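FAD-binding oxidoreductase (Gulosibacter chungangensis, PDB 7PBG) oxidises 4-ethylphenol, probably by dehydrogenating the alkyl side chain to give 4-vinylphenol, with a covalently held FAD as cofactor. Local coordinates at residues T461-L464 and I465-G468; I496-R499 and S500-I504; A507-N511 and G512-P516. All coordinates share one frame; numbering follows the deposited sequence.

The three contacts illustrate how short-range side-chain chemistry follows position in a flavoprotein fold. Interaction 1 lies on helix 451-470, with one flank buried against strand 393-402 and helix 406-422 and the other carrying an ion pair between partly exposed and exposed residues. Interactions 2 and 3 share helix 492-508, and their centres are about 13 Å apart. Interaction 2 also spans a buried and a partly exposed side, but two of its arginines, Arg499 and Arg503, pair with acids of the second subunit. Interaction 3 lies where that helix ends, and there a largely buried carboxylate takes backbone N-H groups as well as a lysine.

Interaction 1: T461-L464 and I465-G468; sequences TREL and IRAG
Glu463 and Arg466 meet side-on in a salt bridge three residues apart, with both arginine donors converging on a single carboxylate oxygen. Arg466 NE lies 3.1 Å from Glu463 OE1, and Arg466 NH2 also donates to that oxygen, at 3.2 Å. The two bonds differ in approach: NH2 arrives on the anti side, near the carboxylate plane, whereas NE comes from above that plane. Both keep OE1 close to the guanidinium plane, although the two flat groups are turned 52° against each other. The arginine can fold back in this way because its chain bends at chi3 (-58°), and the glutamate chain bends at chi2 to bring OE1 round to it. Beneath the guanidinium, Arg462 O sits over the centre of one face, 3.6 Å from Arg466 CZ, so the same arginine is held at its edge by a carboxylate and faced by a helix carbonyl. Such i to i+3 pairing is a familiar feature of helix surfaces, and here it rides on four consecutive alpha-helical bonds of helix 451-470, from Ile465 N to Thr461 O through Gly468 N to Leu464 O, the last 2.7 Å long. On the buried flank the chemistry turns apolar. Ile465 CD1 reaches Thr461 CG2 at 4.2 Å, while Ile465 CG1 lies close to the carbonyl oxygen Thr461 O, at 3.3 Å. Farther out, Ile465 is covered by Val486 and Thr489 of helix 483-489 and by Tyr398 of strand 393-402, while Leu464 leans on Thr416 and Ile419 of helix 406-422. Arg462 runs extended from CG to NE, its NH1 bonded to Gln485 OE1 and its NH2 to Val481 O, and Thr461 OG1 is bonded to Thr457 O one turn earlier. The Thr461 side chain lies about 9 Å from that of His395, the residue covalently linked to FAD.

Interaction 2: I496-R499 and S500-I504; sequences IQRR and SHERI
Arg498 sends CG away from its backbone N (chi1 -180°) and then bends at chi3 (82°), while Glu502, one turn on, runs extended beyond CG; the two side chains therefore lie alongside each other and point the same way. Arg498 NE reaches Glu502 OE2 at 3.3 Å, a salt bridge with a fairly bent N-H angle of 138°. The oxygen stands at the guanidinium edge and is approached from above its own carboxylate plane. Arg498 CG lies 3.4 Å from the same oxygen. The other glutamate oxygen, Glu502 OE1, accepts from a water 2.9 Å away that also donates to Arg499 O. With an alanine in place of Glu502, the Arg498 guanidinium would probably be freer to turn, and the water on Arg499 O would be likely to be held less firmly. This is i to i+4 pairing on helix 492-508, and the rest of the helix surface has different chemistry. Ser500 donates OG to Ile496 O at 2.9 Å, so this carbonyl accepts both the serine hydroxyl and its backbone N-H, from opposite faces of its plane. Gln497 O lies over the centre of one face of the His501 ring, 3.3 Å from His501 CG, while also accepting His501 N. Arg499 folds its guanidinium beneath Ile496 CD1 and bonds Asn493 O and Asn494 O. Its NH1 reaches Glu190 of the second subunit, as Arg503 NH1 does Asp188 of that subunit, which probably offsets the two like charges, and Gln497 NE2 bonds Gly195 O and Arg193 O there.

Interaction 3: A507-N511 and G512-P516; sequences ALDPN and GILNP
Just beyond helix 492-508, Asp509 turns its carboxylate to the backbone N-H groups of Ile513 and Leu514. The framework is a type I beta turn from Asp509 to Gly512, in the segment that leads back to strand 81-84 of the FAD-binding region. Among backbone bonds, the turn is closed by Gly512 N donating to Asp509 O at 2.9 Å, with the donor well above the carbonyl plane. Gly512 has positive phi (62°), a conformation that favours glycine. Ile513 and Leu81 of strand 81-84 are also joined backbone to backbone, and Asn511 ND2 bonds the side-chain oxygen OD1 of Asn75 in helix 64-77. The bonds from the aspartate side chain to the backbone are straighter than the one that closes the turn. Ile513 N meets Asp509 OD1 at 3.0 Å and Leu514 N meets Asp509 OD2 at 2.8 Å, each on the syn side of its oxygen and moderately out of the carboxylate plane. One carboxylate thus spans two successive amides, and two separate bonds oppose its rotation. The aspartate projects CG anti to its own N (chi1 -176°), which turns the carboxylate toward the amides of Ile513 and Leu514. Ionic contact adds a third partner: Lys505 NZ, a turn earlier on the helix, forms a salt bridge with OD2, probably favouring the ionised aspartate, and also bonds Leu514 O, linking the last turns of the helix to Leu514. Among apolar contacts, Ile513 CG1 touches Asn511 CB at 4.0 Å. The isoleucine packs on Ala74 of helix 64-77 and on Leu81, while the Leu514 side chain lies about 7 Å from the bound FAD. Leu514 CB itself rests 3.5 Å from Asp509 OD2, the oxygen that accepts the leucine's own N-H.

Interaction 1: T461-L464 and I465-G468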
ATOM      1  N   THR A 461     -13.772 -22.128  17.368  1.00 21.63           N
ATOM      2  CA  THR A 461     -13.118 -21.267  16.359  1.00 19.72           C
ATOM      3  C   THR A 461     -12.936 -22.032  15.045  1.00 20.14           C
ATOM      4  O   THR A 461     -13.148 -21.440  13.984  1.00 21.40           O
ATOM      5  CB  THR A 461     -11.809 -20.701  16.878  1.00 20.06           C
ATOM      6  OG1 THR A 461     -12.132 -20.073  18.116  1.00 20.56           O
ATOM      7  CG2 THR A 461     -11.185 -19.708  15.913  1.00 21.92           C
ATOM      8  N   ARG A 462     -12.521 -23.297  15.084  1.00 18.79           N
ATOM      9  CA  ARG A 462     -12.381 -24.036  13.812  1.00 20.11           C
ATOM     10  C   ARG A 462     -13.729 -24.156  13.116  1.00 21.45           C
ATOM     11  O   ARG A 462     -13.735 -24.132  11.843  1.00 21.78           O
ATOM     12  CB  ARG A 462     -11.768 -25.425  14.021  1.00 18.39           C
ATOM     13  CG  ARG A 462     -10.364 -25.409  14.583  1.00 19.54           C
ATOM     14  CD  ARG A 462      -9.600 -26.610  14.111  1.00 21.01           C
ATOM     15  NE  ARG A 462      -8.268 -26.732  14.670  1.00 20.18           N
ATOM     16  CZ  ARG A 462      -7.161 -26.198  14.158  1.00 20.63           C
ATOM     17  NH1 ARG A 462      -7.213 -25.384  13.110  1.00 19.60           N
ATOM     18  NH2 ARG A 462      -6.001 -26.408  14.755  1.00 23.73           N
ATOM     19  N   GLU A 463     -14.840 -24.295  13.850  1.00 20.54           N
ATOM     20  CA  GLU A 463     -16.186 -24.325  13.228  1.00 23.03           C
ATOM     21  C   GLU A 463     -16.532 -22.924  12.683  1.00 20.59           C
ATOM     22  O   GLU A 463     -17.088 -22.821  11.585  1.00 22.20           O
ATOM     23  CB  GLU A 463     -17.261 -24.754  14.221  1.00 27.41           C
ATOM     24  CG  GLU A 463     -18.635 -24.822  13.599  1.00 29.29           C
ATOM     25  CD  GLU A 463     -18.801 -25.618  12.294  1.00 35.57           C
ATOM     26  OE1 GLU A 463     -18.057 -26.604  12.041  1.00 39.10           O
ATOM     27  OE2 GLU A 463     -19.696 -25.259  11.517  1.00 40.04           O
ATOM     28  N   LEU A 464     -16.185 -21.854  13.397  1.00 19.87           N
ATOM     29  CA  LEU A 464     -16.403 -20.486  12.869  1.00 20.59           C
ATOM     30  C   LEU A 464     -15.658 -20.299  11.542  1.00 20.39           C
ATOM     31  O   LEU A 464     -16.285 -19.757  10.573  1.00 20.75           O
ATOM     32  CB  LEU A 464     -15.974 -19.434  13.902  1.00 21.14           C
ATOM     33  CG  LEU A 464     -16.882 -19.303  15.121  1.00 21.10           C
ATOM     34  CD1 LEU A 464     -16.219 -18.426  16.167  1.00 22.91           C
ATOM     35  CD2 LEU A 464     -18.256 -18.803  14.738  1.00 23.24           C
ATOM     36  N   ILE A 465     -14.392 -20.728  11.455  1.00 18.78           N
ATOM     37  CA  ILE A 465     -13.576 -20.596  10.225  1.00 19.19           C
ATOM     38  C   ILE A 465     -14.279 -21.407   9.117  1.00 21.07           C
ATOM     39  O   ILE A 465     -14.492 -20.898   8.025  1.00 23.95           O
ATOM     40  CB  ILE A 465     -12.142 -21.056  10.472  1.00 21.23           C
ATOM     41  CG1 ILE A 465     -11.439 -20.126  11.473  1.00 22.28           C
ATOM     42  CG2 ILE A 465     -11.405 -21.246   9.156  1.00 21.57           C
ATOM     43  CD1 ILE A 465     -10.131 -20.633  11.968  1.00 22.85           C
ATOM     44  N   ARG A 466     -14.691 -22.632   9.435  1.00 20.52           N
ATOM     45  CA  ARG A 466     -15.374 -23.503   8.428  1.00 26.98           C
ATOM     46  C   ARG A 466     -16.645 -22.832   7.940  1.00 25.88           C
ATOM     47  O   ARG A 466     -16.836 -22.750   6.712  1.00 28.97           O
ATOM     48  CB  ARG A 466     -15.713 -24.877   9.015  1.00 28.98           C
ATOM     49  CG  ARG A 466     -14.717 -25.955   8.655  1.00 35.38           C
ATOM     50  CD  ARG A 466     -15.248 -27.343   9.027  1.00 41.39           C
ATOM     51  NE  ARG A 466     -15.562 -27.454  10.451  1.00 44.17           N
ATOM     52  CZ  ARG A 466     -14.670 -27.635  11.429  1.00 42.10           C
ATOM     53  NH1 ARG A 466     -13.376 -27.719  11.155  1.00 40.55           N
ATOM     54  NH2 ARG A 466     -15.086 -27.709  12.685  1.00 33.44           N
ATOM     55  N   ALA A 467     -17.477 -22.328   8.841  1.00 26.71           N
ATOM     56  CA  ALA A 467     -18.778 -21.733   8.468  1.00 30.63           C
ATOM     57  C   ALA A 467     -18.544 -20.422   7.708  1.00 30.40           C
ATOM     58  O   ALA A 467     -19.211 -20.192   6.691  1.00 27.73           O
ATOM     59  CB  ALA A 467     -19.670 -21.552   9.667  1.00 32.23           C
ATOM     60  N   GLY A 468     -17.622 -19.591   8.178  1.00 25.67           N
ATOM     61  CA  GLY A 468     -17.218 -18.359   7.485  1.00 24.82           C
ATOM     62  C   GLY A 468     -16.806 -18.675   6.049  1.00 25.13           C
ATOM     63  O   GLY A 468     -17.354 -18.059   5.133  1.00 25.37           O
TER

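Interaction 2: I496-R499 and S500-I504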
ATOM      1  N   ILE A 496      -3.017 -21.755  -5.127  1.00 20.83           N
ATOM      2  CA  ILE A 496      -1.910 -21.074  -5.854  1.00 19.33           C
ATOM      3  C   ILE A 496      -1.311 -19.987  -4.944  1.00 20.51           C
ATOM      4  O   ILE A 496      -0.131 -19.761  -5.051  1.00 20.67           O
ATOM      5  CB  ILE A 496      -2.326 -20.574  -7.244  1.00 19.05           C
ATOM      6  CG1 ILE A 496      -1.126 -20.065  -8.057  1.00 20.08           C
ATOM      7  CG2 ILE A 496      -3.445 -19.547  -7.151  1.00 19.13           C
ATOM      8  CD1 ILE A 496       0.021 -21.040  -8.252  1.00 21.10           C
ATOM      9  N   GLN A 497      -2.091 -19.395  -4.040  1.00 20.86           N
ATOM     10  CA  GLN A 497      -1.576 -18.358  -3.120  1.00 22.81           C
ATOM     11  C   GLN A 497      -0.508 -18.964  -2.232  1.00 22.49           C
ATOM     12  O   GLN A 497       0.632 -18.440  -2.214  1.00 21.98           O
ATOM     13  CB  GLN A 497      -2.662 -17.753  -2.252  1.00 22.64           C
ATOM     14  CG  GLN A 497      -3.041 -16.371  -2.692  1.00 28.58           C
ATOM     15  CD  GLN A 497      -3.995 -15.670  -1.753  1.00 28.45           C
ATOM     16  OE1 GLN A 497      -4.063 -15.906  -0.535  1.00 32.66           O
ATOM     17  NE2 GLN A 497      -4.751 -14.780  -2.350  1.00 26.99           N
ATOM     18  N   ARG A 498      -0.871 -20.031  -1.505  1.00 23.14           N
ATOM     19  CA  ARG A 498       0.085 -20.749  -0.628  1.00 25.04           C
ATOM     20  C   ARG A 498       1.303 -21.170  -1.442  1.00 24.17           C
ATOM     21  O   ARG A 498       2.426 -21.051  -0.948  1.00 23.64           O
ATOM     22  CB  ARG A 498      -0.563 -21.993   0.005  1.00 25.45           C
ATOM     23  CG  ARG A 498       0.321 -22.816   0.943  1.00 28.89           C
ATOM     24  CD  ARG A 498      -0.373 -24.166   1.231  1.00 30.85           C
ATOM     25  NE  ARG A 498      -0.126 -25.123   0.148  1.00 38.34           N
ATOM     26  CZ  ARG A 498      -1.005 -25.994  -0.351  1.00 38.88           C
ATOM     27  NH1 ARG A 498      -2.218 -26.100   0.158  1.00 42.17           N
ATOM     28  NH2 ARG A 498      -0.662 -26.769  -1.369  1.00 42.93           N
ATOM     29  N   ARG A 499       1.104 -21.773  -2.604  1.00 19.38           N
ATOM     30  CA  ARG A 499       2.232 -22.273  -3.422  1.00 22.39           C
ATOM     31  C   ARG A 499       3.148 -21.099  -3.848  1.00 20.15           C
ATOM     32  O   ARG A 499       4.329 -21.310  -3.942  1.00 21.77           O
ATOM     33  CB  ARG A 499       1.679 -23.102  -4.592  1.00 25.78           C
ATOM     34  CG  ARG A 499       0.996 -24.382  -4.130  1.00 28.84           C
ATOM     35  CD  ARG A 499       0.644 -25.359  -5.221  1.00 30.39           C
ATOM     36  NE  ARG A 499      -0.469 -24.924  -6.032  1.00 27.77           N
ATOM     37  CZ  ARG A 499      -0.454 -24.701  -7.339  1.00 30.54           C
ATOM     38  NH1 ARG A 499       0.656 -24.798  -8.056  1.00 31.59           N
ATOM     39  NH2 ARG A 499      -1.567 -24.356  -7.943  1.00 31.02           N
ATOM     40  N   SER A 500       2.621 -19.914  -4.094  1.00 20.67           N
ATOM     41  CA  SER A 500       3.411 -18.741  -4.479  1.00 20.82           C
ATOM     42  C   SER A 500       4.146 -18.229  -3.240  1.00 18.90           C
ATOM     43  O   SER A 500       5.332 -17.955  -3.333  1.00 21.96           O
ATOM     44  CB  SER A 500       2.536 -17.687  -5.092  1.00 20.46           C
ATOM     45  OG  SER A 500       1.914 -18.186  -6.271  1.00 22.74           O
ATOM     46  N   HIS A 501       3.506 -18.252  -2.089  1.00 21.01           N
ATOM     47  CA  HIS A 501       4.178 -17.885  -0.816  1.00 20.86           C
ATOM     48  C   HIS A 501       5.361 -18.808  -0.634  1.00 21.51           C
ATOM     49  O   HIS A 501       6.438 -18.303  -0.267  1.00 24.44           O
ATOM     50  CB  HIS A 501       3.233 -17.992   0.366  1.00 25.97           C
ATOM     51  CG  HIS A 501       2.140 -17.002   0.311  1.00 25.19           C
ATOM     52  ND1 HIS A 501       1.001 -17.172   1.043  1.00 25.11           N
ATOM     53  CD2 HIS A 501       1.985 -15.883  -0.412  1.00 25.87           C
ATOM     54  CE1 HIS A 501       0.198 -16.160   0.801  1.00 24.19           C
ATOM     55  NE2 HIS A 501       0.761 -15.363  -0.075  1.00 26.39           N
ATOM     56  N   GLU A 502       5.144 -20.105  -0.836  1.00 21.08           N
ATOM     57  CA  GLU A 502       6.189 -21.147  -0.660  1.00 24.30           C
ATOM     58  C   GLU A 502       7.368 -20.903  -1.613  1.00 23.14           C
ATOM     59  O   GLU A 502       8.520 -21.137  -1.245  1.00 21.71           O
ATOM     60  CB  GLU A 502       5.627 -22.532  -0.958  1.00 25.10           C
ATOM     61  CG  GLU A 502       4.737 -23.102   0.111  1.00 30.40           C
ATOM     62  CD  GLU A 502       3.957 -24.342  -0.331  1.00 27.50           C
ATOM     63  OE1 GLU A 502       4.220 -24.948  -1.493  1.00 31.35           O
ATOM     64  OE2 GLU A 502       3.098 -24.722   0.450  1.00 28.27           O
ATOM     65  N   ARG A 503       7.099 -20.565  -2.873  1.00 24.61           N
ATOM     66  CA  ARG A 503       8.192 -20.271  -3.841  1.00 24.73           C
ATOM     67  C   ARG A 503       9.030 -19.085  -3.373  1.00 23.58           C
ATOM     68  O   ARG A 503      10.258 -19.156  -3.451  1.00 25.71           O
ATOM     69  CB  ARG A 503       7.618 -19.974  -5.223  1.00 26.23           C
ATOM     70  CG  ARG A 503       7.011 -21.203  -5.863  1.00 31.56           C
ATOM     71  CD  ARG A 503       7.204 -21.220  -7.354  1.00 40.99           C
ATOM     72  NE  ARG A 503       6.354 -22.260  -7.911  1.00 49.56           N
ATOM     73  CZ  ARG A 503       5.473 -22.096  -8.893  1.00 58.53           C
ATOM     74  NH1 ARG A 503       4.753 -23.130  -9.294  1.00 63.42           N
ATOM     75  NH2 ARG A 503       5.312 -20.919  -9.481  1.00 57.97           N
ATOM     76  N   ILE A 504       8.384 -18.049  -2.872  1.00 20.87           N
ATOM     77  CA  ILE A 504       9.102 -16.865  -2.328  1.00 22.65           C
ATOM     78  C   ILE A 504       9.902 -17.295  -1.086  1.00 23.32           C
ATOM     79  O   ILE A 504      11.077 -16.878  -0.944  1.00 22.35           O
ATOM     80  CB  ILE A 504       8.147 -15.693  -2.046  1.00 22.89           C
ATOM     81  CG1 ILE A 504       7.496 -15.198  -3.335  1.00 24.85           C
ATOM     82  CG2 ILE A 504       8.861 -14.574  -1.292  1.00 24.90           C
ATOM     83  CD1 ILE A 504       6.237 -14.400  -3.098  1.00 26.48           C
TER
HETATM   84  O   HOH W   1       5.357 -23.807  -3.927  1.00 41.53           O

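Interaction 3: A507-N511 and G512-P516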
ATOM      1  N   ALA A 507      12.952 -19.127  -1.991  1.00 25.35           N
ATOM      2  CA  ALA A 507      13.837 -18.164  -2.679  1.00 26.21           C
ATOM      3  C   ALA A 507      14.610 -17.370  -1.631  1.00 25.19           C
ATOM      4  O   ALA A 507      15.830 -17.255  -1.749  1.00 25.07           O
ATOM      5  CB  ALA A 507      13.043 -17.251  -3.578  1.00 27.87           C
ATOM      6  N   LEU A 508      13.905 -16.887  -0.615  1.00 22.55           N
ATOM      7  CA  LEU A 508      14.482 -15.933   0.333  1.00 23.97           C
ATOM      8  C   LEU A 508      15.042 -16.648   1.553  1.00 23.85           C
ATOM      9  O   LEU A 508      15.806 -15.989   2.302  1.00 20.60           O
ATOM     10  CB  LEU A 508      13.387 -14.945   0.727  1.00 24.62           C
ATOM     11  CG  LEU A 508      12.906 -14.000  -0.371  1.00 25.62           C
ATOM     12  CD1 LEU A 508      11.898 -13.028   0.210  1.00 22.81           C
ATOM     13  CD2 LEU A 508      14.053 -13.243  -1.000  1.00 26.88           C
ATOM     14  N   ASP A 509      14.650 -17.888   1.786  1.00 24.13           N
ATOM     15  CA  ASP A 509      15.072 -18.635   2.996  1.00 23.84           C
ATOM     16  C   ASP A 509      15.332 -20.081   2.587  1.00 23.37           C
ATOM     17  O   ASP A 509      14.580 -20.986   2.937  1.00 21.19           O
ATOM     18  CB  ASP A 509      14.029 -18.474   4.108  1.00 24.08           C
ATOM     19  CG  ASP A 509      14.418 -19.120   5.446  1.00 25.57           C
ATOM     20  OD1 ASP A 509      15.590 -19.590   5.596  1.00 22.10           O
ATOM     21  OD2 ASP A 509      13.514 -19.227   6.288  1.00 24.80           O
ATOM     22  N   PRO A 510      16.415 -20.338   1.823  1.00 25.42           N
ATOM     23  CA  PRO A 510      16.639 -21.667   1.260  1.00 26.25           C
ATOM     24  C   PRO A 510      16.803 -22.743   2.330  1.00 24.60           C
ATOM     25  O   PRO A 510      16.485 -23.854   2.038  1.00 25.72           O
ATOM     26  CB  PRO A 510      17.934 -21.562   0.427  1.00 27.45           C
ATOM     27  CG  PRO A 510      18.491 -20.182   0.688  1.00 26.85           C
ATOM     28  CD  PRO A 510      17.390 -19.352   1.332  1.00 27.11           C
ATOM     29  N   ASN A 511      17.360 -22.399   3.507  1.00 22.65           N
ATOM     30  CA  ASN A 511      17.535 -23.388   4.589  1.00 23.34           C
ATOM     31  C   ASN A 511      16.267 -23.465   5.465  1.00 22.77           C
ATOM     32  O   ASN A 511      16.238 -24.295   6.390  1.00 24.65           O
ATOM     33  CB  ASN A 511      18.771 -23.064   5.412  1.00 24.44           C
ATOM     34  CG  ASN A 511      20.030 -23.249   4.592  1.00 29.61           C
ATOM     35  OD1 ASN A 511      20.130 -24.195   3.801  1.00 27.51           O
ATOM     36  ND2 ASN A 511      20.982 -22.361   4.793  1.00 27.13           N
ATOM     37  N   GLY A 512      15.258 -22.622   5.224  1.00 20.49           N
ATOM     38  CA  GLY A 512      13.957 -22.703   5.918  1.00 20.76           C
ATOM     39  C   GLY A 512      14.102 -22.501   7.430  1.00 21.44           C
ATOM     40  O   GLY A 512      13.464 -23.218   8.192  1.00 24.06           O
ATOM     41  N   ILE A 513      14.861 -21.488   7.838  1.00 21.26           N
ATOM     42  CA  ILE A 513      15.194 -21.163   9.241  1.00 21.74           C
ATOM     43  C   ILE A 513      14.097 -20.297   9.852  1.00 23.28           C
ATOM     44  O   ILE A 513      13.894 -20.421  11.061  1.00 23.49           O
ATOM     45  CB  ILE A 513      16.546 -20.430   9.295  1.00 27.72           C
ATOM     46  CG1 ILE A 513      17.672 -21.346   8.843  1.00 31.77           C
ATOM     47  CG2 ILE A 513      16.794 -19.837  10.663  1.00 33.95           C
ATOM     48  CD1 ILE A 513      17.603 -22.687   9.466  1.00 31.74           C
ATOM     49  N   LEU A 514      13.512 -19.367   9.105  1.00 20.32           N
ATOM     50  CA  LEU A 514      12.586 -18.401   9.761  1.00 21.47           C
ATOM     51  C   LEU A 514      11.200 -19.005   9.991  1.00 21.28           C
ATOM     52  O   LEU A 514      10.537 -19.382   8.978  1.00 20.58           O
ATOM     53  CB  LEU A 514      12.512 -17.117   8.946  1.00 21.39           C
ATOM     54  CG  LEU A 514      13.830 -16.370   8.801  1.00 22.24           C
ATOM     55  CD1 LEU A 514      13.574 -14.992   8.183  1.00 24.65           C
ATOM     56  CD2 LEU A 514      14.540 -16.168  10.150  1.00 22.67           C
ATOM     57  N   ASN A 515      10.807 -19.071  11.277  1.00 20.99           N
ATOM     58  CA  ASN A 515       9.475 -19.419  11.843  1.00 19.35           C
ATOM     59  C   ASN A 515       8.665 -20.213  10.834  1.00 17.96           C
ATOM     60  O   ASN A 515       7.715 -19.744  10.259  1.00 20.03           O
ATOM     61  CB  ASN A 515       8.650 -18.194  12.284  1.00 18.25           C
ATOM     62  CG  ASN A 515       7.532 -18.492  13.270  1.00 18.36           C
ATOM     63  OD1 ASN A 515       7.540 -19.504  13.982  1.00 20.69           O
ATOM     64  ND2 ASN A 515       6.546 -17.584  13.335  1.00 17.51           N
ATOM     65  N   PRO A 516       9.062 -21.466  10.600  1.00 19.44           N
ATOM     66  CA  PRO A 516       8.395 -22.275   9.597  1.00 20.00           C
ATOM     67  C   PRO A 516       6.892 -22.421   9.896  1.00 20.05           C
ATOM     68  O   PRO A 516       6.521 -22.685  11.015  1.00 20.09           O
ATOM     69  CB  PRO A 516       9.187 -23.583   9.697  1.00 20.93           C
ATOM     70  CG  PRO A 516      10.520 -23.210  10.233  1.00 23.34           C
ATOM     71  CD  PRO A 516      10.208 -22.121  11.227  1.00 22.58           C
TER